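Local coordinates for flavohemoprotein (Vibrio cholerae O1 biovar El Tor, PDB 4EH1), which probably detoxifies nitric oxide to nitrate with oxygen and NAD(P)H, this fragment being its C-terminal reductase domain, which carries FAD, at residues Q214-V217 and K218-A222; V175-D179 and E180-D184; H87-H90 and N91-V95. All coordinates share one frame; numbering follows the deposited sequence.

Contact 1 (Q214-V217 and K218-A222)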
loop_
_atom_site.group_PDB
_atom_site.type_symbol
_atom_site.label_atom_id
_atom_site.label_comp_id
_atom_site.label_asym_id
_atom_site.label_seq_id
_atom_site.Cartn_x
_atom_site.Cartn_y
_atom_site.Cartn_z
ATOM N N GLN A 214 -7.386 -20.887 -21.661
ATOM C CA GLN A 214 -7.460 -21.845 -22.760
ATOM C C GLN A 214 -6.204 -22.719 -22.806
ATOM O O GLN A 214 -6.274 -23.943 -22.925
ATOM C CB GLN A 214 -7.633 -21.103 -24.080
ATOM C CG GLN A 214 -9.023 -20.531 -24.277
ATOM C CD GLN A 214 -10.105 -21.606 -24.487
ATOM O OE1 GLN A 214 -10.172 -22.257 -25.529
ATOM N NE2 GLN A 214 -10.941 -21.784 -23.498
ATOM N N TYR A 215 -5.054 -22.070 -22.687
ATOM C CA TYR A 215 -3.783 -22.769 -22.635
ATOM C C TYR A 215 -3.724 -23.832 -21.508
ATOM O O TYR A 215 -3.316 -24.979 -21.734
ATOM C CB TYR A 215 -2.690 -21.726 -22.463
ATOM C CG TYR A 215 -1.319 -22.290 -22.299
ATOM C CD1 TYR A 215 -0.682 -22.954 -23.341
ATOM C CD2 TYR A 215 -0.644 -22.136 -21.108
ATOM C CE1 TYR A 215 0.606 -23.464 -23.178
ATOM C CE2 TYR A 215 0.627 -22.630 -20.935
ATOM C CZ TYR A 215 1.251 -23.297 -21.961
ATOM O OH TYR A 215 2.517 -23.786 -21.734
ATOM N N VAL A 216 -4.165 -23.470 -20.304
ATOM C CA VAL A 216 -4.091 -24.420 -19.182
ATOM C C VAL A 216 -5.146 -25.538 -19.274
ATOM O O VAL A 216 -4.845 -26.722 -19.057
ATOM C CB VAL A 216 -4.235 -23.726 -17.819
ATOM C CG1 VAL A 216 -4.401 -24.766 -16.707
ATOM C CG2 VAL A 216 -3.036 -22.881 -17.558
ATOM N N VAL A 217 -6.380 -25.163 -19.601
ATOM C CA VAL A 217 -7.446 -26.143 -19.717
ATOM C C VAL A 217 -7.103 -27.198 -20.770
ATOM O O VAL A 217 -7.294 -28.372 -20.517
ATOM C CB VAL A 217 -8.796 -25.482 -20.044
ATOM C CG1 VAL A 217 -9.838 -26.521 -20.518
ATOM C CG2 VAL A 217 -9.308 -24.761 -18.829
ATOM N N LYS A 218 -6.584 -26.785 -21.934
ATOM C CA LYS A 218 -6.124 -27.761 -22.937
ATOM C C LYS A 218 -5.053 -28.722 -22.414
ATOM O O LYS A 218 -5.112 -29.925 -22.661
ATOM C CB LYS A 218 -5.677 -27.086 -24.249
ATOM C CG LYS A 218 -6.864 -26.522 -25.056
ATOM C CD LYS A 218 -6.462 -25.467 -26.084
ATOM C CE LYS A 218 -7.672 -25.024 -26.873
ATOM N NZ LYS A 218 -7.380 -23.836 -27.769
ATOM N N GLN A 219 -4.076 -28.199 -21.692
ATOM C CA GLN A 219 -3.115 -29.076 -21.036
ATOM C C GLN A 219 -3.783 -30.047 -20.048
ATOM O O GLN A 219 -3.457 -31.248 -20.021
ATOM C CB GLN A 219 -2.073 -28.256 -20.297
ATOM C CG GLN A 219 -1.046 -27.558 -21.186
ATOM C CD GLN A 219 0.036 -26.953 -20.314
ATOM O OE1 GLN A 219 0.878 -27.672 -19.768
ATOM N NE2 GLN A 219 -0.010 -25.640 -20.130
ATOM N N LEU A 220 -4.704 -29.536 -19.234
ATOM C CA LEU A 220 -5.377 -30.398 -18.254
ATOM C C LEU A 220 -6.144 -31.534 -18.928
ATOM O O LEU A 220 -6.031 -32.691 -18.532
ATOM C CB LEU A 220 -6.310 -29.597 -17.343
ATOM C CG LEU A 220 -5.588 -28.677 -16.352
ATOM C CD1 LEU A 220 -6.598 -27.953 -15.492
ATOM C CD2 LEU A 220 -4.526 -29.441 -15.489
ATOM N N LEU A 221 -6.908 -31.206 -19.957
ATOM C CA LEU A 221 -7.650 -32.235 -20.677
ATOM C C LEU A 221 -6.733 -33.259 -21.353
ATOM O O LEU A 221 -6.989 -34.459 -21.293
ATOM C CB LEU A 221 -8.562 -31.600 -21.715
ATOM C CG LEU A 221 -9.666 -30.719 -21.145
ATOM C CD1 LEU A 221 -10.414 -30.040 -22.287
ATOM C CD2 LEU A 221 -10.610 -31.553 -20.339
ATOM N N ALA A 222 -5.671 -32.791 -22.001
ATOM C CA ALA A 222 -4.726 -33.705 -22.640
ATOM C C ALA A 222 -4.051 -34.654 -21.627
ATOM O O ALA A 222 -3.634 -35.757 -21.998
ATOM C CB ALA A 222 -3.677 -32.929 -23.415
#
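The amide of L220 donates to the carbonyl oxygen of V216, N to O 2.8 Å; L221 N to V217 O and K218 N to Q214 O continue the ladder. The bond between those of K218 and L220 is weak: Q219 N to Y215 O, 3.3 Å. The side chains of Y215 and Q219 sit a turn apart on this same flank. The tyrosine CG lies anti to its backbone N (chi1 176°), which swings the ring along the helix toward the amide of Q219. There NE2 stands 3.1 Å above one ring face, displaced toward the rim, closest to CE2 and CZ; the amide plane is inclined 54° to the ring. What fixes the amide is the loop beside it, since Q219 NE2 and Y215 OH both bond to the carbonyl oxygen of M190 while Q219 OE1 accepts from L192 N. All of this belongs to helix 210-223, the helical link of a beta-alpha-beta crossover between parallel strands 203-208 and 230-234 in the NAD-binding half. On the buried flank V216 and L220 run side by side in the same direction, CG1 of the valine 4.1 Å from CD1 of the leucine, and both rest on L206 of strand 203-208 and on L192. V217 CG1 and L221 CD1 repeat the pairing at 4.0 Å, where the leucine is exposed. On the outer flank the extended K218 chain slants across Q214, leaving NZ 3.9 Å from OE1, too long for a bond.

Contact 2 (V175-D179 and E180-D184)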
loop_
_atom_site.group_PDB
_atom_site.type_symbol
_atom_site.label_atom_id
_atom_site.label_comp_id
_atom_site.label_asym_id
_atom_site.label_seq_id
_atom_site.Cartn_x
_atom_site.Cartn_y
_atom_site.Cartn_z
ATOM N N VAL A 175 6.136 -21.492 -9.015
ATOM C CA VAL A 175 5.932 -20.219 -9.678
ATOM C C VAL A 175 6.683 -20.116 -11.042
ATOM O O VAL A 175 7.788 -20.612 -11.174
ATOM C CB VAL A 175 6.359 -19.084 -8.753
ATOM C CG1 VAL A 175 6.399 -17.754 -9.511
ATOM C CG2 VAL A 175 5.390 -19.013 -7.510
ATOM N N TRP A 176 6.053 -19.501 -12.048
ATOM C CA TRP A 176 6.683 -19.224 -13.346
ATOM C C TRP A 176 6.756 -17.695 -13.587
ATOM O O TRP A 176 5.785 -16.965 -13.317
ATOM C CB TRP A 176 5.866 -19.831 -14.492
ATOM C CG TRP A 176 5.933 -21.315 -14.633
ATOM C CD1 TRP A 176 6.652 -22.017 -15.535
ATOM C CD2 TRP A 176 5.223 -22.276 -13.849
ATOM N NE1 TRP A 176 6.450 -23.355 -15.358
ATOM C CE2 TRP A 176 5.565 -23.548 -14.341
ATOM C CE3 TRP A 176 4.335 -22.179 -12.768
ATOM C CZ2 TRP A 176 5.056 -24.729 -13.797
ATOM C CZ3 TRP A 176 3.811 -23.348 -12.240
ATOM C CH2 TRP A 176 4.174 -24.608 -12.763
ATOM N N TYR A 177 7.899 -17.211 -14.081
ATOM C CA TYR A 177 8.038 -15.806 -14.478
ATOM C C TYR A 177 8.192 -15.841 -15.981
ATOM O O TYR A 177 9.069 -16.542 -16.518
ATOM C CB TYR A 177 9.279 -15.146 -13.863
ATOM C CG TYR A 177 9.244 -14.829 -12.373
ATOM C CD1 TYR A 177 8.051 -14.877 -11.638
ATOM C CD2 TYR A 177 10.417 -14.452 -11.701
ATOM C CE1 TYR A 177 8.033 -14.572 -10.267
ATOM C CE2 TYR A 177 10.410 -14.160 -10.334
ATOM C CZ TYR A 177 9.201 -14.224 -9.620
ATOM O OH TYR A 177 9.179 -13.920 -8.259
ATOM N N ARG A 178 7.324 -15.118 -16.673
ATOM C CA ARG A 178 7.370 -15.117 -18.137
ATOM C C ARG A 178 8.638 -14.447 -18.672
ATOM O O ARG A 178 9.185 -14.878 -19.674
ATOM C CB ARG A 178 6.171 -14.378 -18.704
ATOM C CG ARG A 178 6.013 -14.472 -20.199
ATOM C CD ARG A 178 4.936 -13.512 -20.632
ATOM N NE ARG A 178 5.391 -12.128 -20.574
ATOM C CZ ARG A 178 4.574 -11.088 -20.670
ATOM N NH1 ARG A 178 3.275 -11.288 -20.835
ATOM N NH2 ARG A 178 5.053 -9.859 -20.609
ATOM N N ASP A 179 9.110 -13.404 -18.000
ATOM C CA ASP A 179 10.138 -12.550 -18.610
ATOM C C ASP A 179 11.527 -12.575 -17.976
ATOM O O ASP A 179 12.410 -11.872 -18.432
ATOM C CB ASP A 179 9.657 -11.097 -18.681
ATOM C CG ASP A 179 8.406 -10.943 -19.496
ATOM O OD1 ASP A 179 8.250 -11.715 -20.456
ATOM O OD2 ASP A 179 7.576 -10.060 -19.170
ATOM N N GLU A 180 11.728 -13.334 -16.911
ATOM C CA GLU A 180 13.067 -13.391 -16.326
ATOM C C GLU A 180 13.206 -14.680 -15.515
ATOM O O GLU A 180 12.233 -15.400 -15.300
ATOM C CB GLU A 180 13.330 -12.143 -15.458
ATOM C CG GLU A 180 12.345 -11.991 -14.272
ATOM C CD GLU A 180 12.489 -10.657 -13.513
ATOM O OE1 GLU A 180 13.025 -9.682 -14.086
ATOM O OE2 GLU A 180 12.070 -10.585 -12.340
ATOM N N SER A 181 14.422 -14.989 -15.100
ATOM C CA SER A 181 14.652 -16.149 -14.258
ATOM C C SER A 181 14.819 -15.655 -12.837
ATOM O O SER A 181 15.082 -14.483 -12.618
ATOM C CB SER A 181 15.945 -16.833 -14.675
ATOM O OG SER A 181 17.012 -15.928 -14.470
ATOM N N ALA A 182 14.680 -16.563 -11.877
ATOM C CA ALA A 182 14.956 -16.259 -10.488
ATOM C C ALA A 182 15.135 -17.562 -9.729
ATOM O O ALA A 182 14.699 -18.623 -10.186
ATOM C CB ALA A 182 13.816 -15.447 -9.884
ATOM N N ASP A 183 15.759 -17.468 -8.563
ATOM C CA ASP A 183 15.997 -18.620 -7.726
ATOM C C ASP A 183 14.666 -19.291 -7.409
ATOM O O ASP A 183 13.709 -18.637 -6.959
ATOM C CB ASP A 183 16.747 -18.202 -6.456
ATOM C CG ASP A 183 18.223 -17.829 -6.730
ATOM O OD1 ASP A 183 18.853 -18.441 -7.631
ATOM O OD2 ASP A 183 18.759 -16.928 -6.039
ATOM N N ASP A 184 14.598 -20.590 -7.694
ATOM C CA ASP A 184 13.401 -21.391 -7.447
ATOM C C ASP A 184 12.132 -20.894 -8.158
ATOM O O ASP A 184 11.038 -20.981 -7.612
ATOM C CB ASP A 184 13.129 -21.520 -5.944
ATOM C CG ASP A 184 12.264 -22.728 -5.612
ATOM O OD1 ASP A 184 12.687 -23.863 -5.932
ATOM O OD2 ASP A 184 11.155 -22.545 -5.054
HETATM O O HOH W 1 8.504 -21.596 -7.084
#
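The ring of Y177 is approached obliquely by two groups, the methyl of A182 and the CG methylene of E180. A182 CB comes to 3.7 Å from Y177 CE2, while E180 CG lies 4.0 Å from Y177 CD2. The glutamate chain slants past the ring with its carboxylate plane turned 59° from the ring plane. Its CG sits between the backbone N and the carbonyl carbon (chi1 61°), and beyond that the chain is extended, which carries the carboxylate past the ring to the backbone amide of A153, where OE2 accepts a hydrogen bond. The tyrosine hydroxyl is likewise held from outside, by ND1 of H156, whose own ring meets that of Y177 at a steep angle. This is where strand 172-177 of the parallel NAD-binding sheet ends: the chain turns at R178 and D179 and runs back through a loop to the short edge strand 186-187, with Y177 inside the bend. The carbonyl oxygen of E180 passes 3.3 Å from Y177 CB, so the returning backbone touches the methylene that carries the ring. At the exposed corner a salt bridge joins R178 side-on to D179, NE to OD1 and NH2 to OD2, each at 2.9 Å. D179 CG lies at the guanidinium edge and in its plane, although OD1 is met 32° out of the carboxylate plane. At the mouth of the loop a water bridges the two limbs, accepting from V175 N at 3.1 Å and lying 2.7 Å from D184 O, to which it can donate; D183 and D184 are poorly ordered, so this end is less certain.

Contact 3 (H87-H90 and N91-V95)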
loop_
_atom_site.group_PDB
_atom_site.type_symbol
_atom_site.label_atom_id
_atom_site.label_comp_id
_atom_site.label_asym_id
_atom_site.label_seq_id
_atom_site.Cartn_x
_atom_site.Cartn_y
_atom_site.Cartn_z
ATOM N N HIS A 87 -7.836 2.784 -12.054
ATOM C CA HIS A 87 -6.934 3.907 -11.814
ATOM C C HIS A 87 -7.538 4.816 -10.762
ATOM O O HIS A 87 -6.831 5.411 -9.968
ATOM C CB HIS A 87 -6.590 4.664 -13.112
ATOM C CG HIS A 87 -5.580 3.941 -13.949
ATOM N ND1 HIS A 87 -4.274 4.373 -14.086
ATOM C CD2 HIS A 87 -5.658 2.767 -14.619
ATOM C CE1 HIS A 87 -3.604 3.515 -14.835
ATOM N NE2 HIS A 87 -4.421 2.534 -15.176
ATOM N N TYR A 88 -8.856 4.906 -10.754
ATOM C CA TYR A 88 -9.492 5.767 -9.794
ATOM C C TYR A 88 -9.228 5.299 -8.365
ATOM O O TYR A 88 -8.918 6.102 -7.508
ATOM C CB TYR A 88 -10.980 5.822 -10.033
ATOM C CG TYR A 88 -11.661 6.760 -9.078
ATOM C CD1 TYR A 88 -11.536 8.137 -9.231
ATOM C CD2 TYR A 88 -12.409 6.275 -8.018
ATOM C CE1 TYR A 88 -12.152 9.009 -8.370
ATOM C CE2 TYR A 88 -13.047 7.148 -7.132
ATOM C CZ TYR A 88 -12.908 8.515 -7.325
ATOM O OH TYR A 88 -13.533 9.389 -6.471
ATOM N N LEU A 89 -9.380 3.999 -8.146
ATOM C CA LEU A 89 -9.132 3.352 -6.868
ATOM C C LEU A 89 -7.688 3.526 -6.409
ATOM O O LEU A 89 -7.458 3.979 -5.278
ATOM C CB LEU A 89 -9.462 1.862 -6.952
ATOM C CG LEU A 89 -10.953 1.573 -7.079
ATOM C CD1 LEU A 89 -11.191 0.087 -7.228
ATOM C CD2 LEU A 89 -11.730 2.156 -5.879
ATOM N N HIS A 90 -6.740 3.133 -7.274
ATOM C CA HIS A 90 -5.312 3.318 -7.020
ATOM C C HIS A 90 -4.963 4.790 -6.720
ATOM O O HIS A 90 -4.333 5.086 -5.715
ATOM C CB HIS A 90 -4.459 2.823 -8.217
ATOM C CG HIS A 90 -4.210 1.347 -8.221
ATOM N ND1 HIS A 90 -2.954 0.805 -8.047
ATOM C CD2 HIS A 90 -5.056 0.292 -8.366
ATOM C CE1 HIS A 90 -3.030 -0.514 -8.080
ATOM N NE2 HIS A 90 -4.293 -0.854 -8.276
ATOM N N ASN A 91 -5.408 5.713 -7.563
ATOM C CA ASN A 91 -4.947 7.097 -7.449
ATOM C C ASN A 91 -5.720 7.997 -6.509
ATOM O O ASN A 91 -5.155 8.936 -5.984
ATOM C CB ASN A 91 -4.894 7.772 -8.826
ATOM C CG ASN A 91 -3.896 7.101 -9.758
ATOM O OD1 ASN A 91 -2.908 6.532 -9.303
ATOM N ND2 ASN A 91 -4.159 7.148 -11.056
ATOM N N ASN A 92 -7.008 7.740 -6.315
ATOM C CA ASN A 92 -7.864 8.721 -5.658
ATOM C C ASN A 92 -8.487 8.226 -4.371
ATOM O O ASN A 92 -8.830 9.017 -3.512
ATOM C CB ASN A 92 -9.017 9.141 -6.586
ATOM C CG ASN A 92 -8.537 9.877 -7.826
ATOM O OD1 ASN A 92 -8.711 11.088 -7.953
ATOM N ND2 ASN A 92 -7.931 9.149 -8.740
ATOM N N VAL A 93 -8.696 6.924 -4.253
ATOM C CA VAL A 93 -9.400 6.422 -3.092
ATOM C C VAL A 93 -8.416 6.085 -1.959
ATOM O O VAL A 93 -7.787 5.030 -1.977
ATOM C CB VAL A 93 -10.258 5.213 -3.463
ATOM C CG1 VAL A 93 -10.952 4.654 -2.207
ATOM C CG2 VAL A 93 -11.264 5.604 -4.571
ATOM N N LYS A 94 -8.306 6.981 -0.980
ATOM C CA LYS A 94 -7.362 6.821 0.129
ATOM C C LYS A 94 -7.926 6.047 1.318
ATOM O O LYS A 94 -9.145 5.880 1.443
ATOM C CB LYS A 94 -6.928 8.200 0.649
ATOM C CG LYS A 94 -6.559 9.194 -0.433
ATOM C CD LYS A 94 -5.920 10.458 0.144
ATOM C CE LYS A 94 -6.952 11.277 0.928
ATOM N NZ LYS A 94 -8.307 11.286 0.264
ATOM N N VAL A 95 -7.026 5.590 2.198
ATOM C CA VAL A 95 -7.424 5.149 3.526
ATOM C C VAL A 95 -8.279 6.226 4.189
ATOM O O VAL A 95 -7.876 7.393 4.265
ATOM C CB VAL A 95 -6.205 4.859 4.433
ATOM C CG1 VAL A 95 -6.664 4.519 5.849
ATOM C CG2 VAL A 95 -5.363 3.715 3.856
#
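Y88 and L89 meet V93 in the tight part of this contact, where V93 CG2 comes within 3.5 Å of Y88 CE2 and 3.7 Å of L89 CD2. L89 and V93 lie side by side and point the same way, into the antiparallel flavin-binding sheet, the leucine resting on F21 of strand 18-25 and the valine on V8 of strand 4-13. The tyrosine crosses both V93 and N92 at about a right angle. A chi1 of -178° turns the Y88 ring beside its own carbonyl carbon, toward N92, whose CB settles over one face, 3.9 Å from the ring centroid and displaced toward the rim, a CH-pi contact. N92 also packs on K154 of the second subunit. The side formed by H87 and N91 is looser. They run alongside each other, ND2 of the asparagine near the edge of the imidazole, 4.1 Å from ND1, with the amide turned 70° to the ring.

Helix 84-92, in the FAD-binding domain, runs out here. N91 N still bonds to H87 O at 2.8 Å and N92 N to Y88 O at the same length, but V93 N is weakly shared between Y88 O and L89 O, 3.4 Å from each. The imidazoles are tied down from outside: H87 NE2 bonds to the carbonyl oxygen of E75 and H90 NE2 to that of V72, while the side chain of H87 comes within about 5 Å of the bound FAD. NZ of K11 bonds to the carbonyl oxygens of L89, H90 and V93. A lysine gathering three carbonyls at the C-terminal end of a helix places positive charge where the helix dipole is negative, and so would be expected to stabilise that end.

Overall arrangement
From the N terminus the chain first builds the antiparallel FAD-binding domain, where contact 3 lies at the end of helix 84-92, against strands 4-13 and 18-25. It then enters the parallel NAD-binding sheet. Contact 2 bends the chain after strand 172-177 toward edge strand 186-187, and contact 1 follows on helix 210-223, between strands 203-208 and 230-234. Each is local and complete before the next opens, so none nest or cross. Contacts 1 and 2 share a domain, with nearest atoms about 8 Å apart; the centre of contact 3 is about 37 Å from that of contact 1, on the opposite side of the chain's centre.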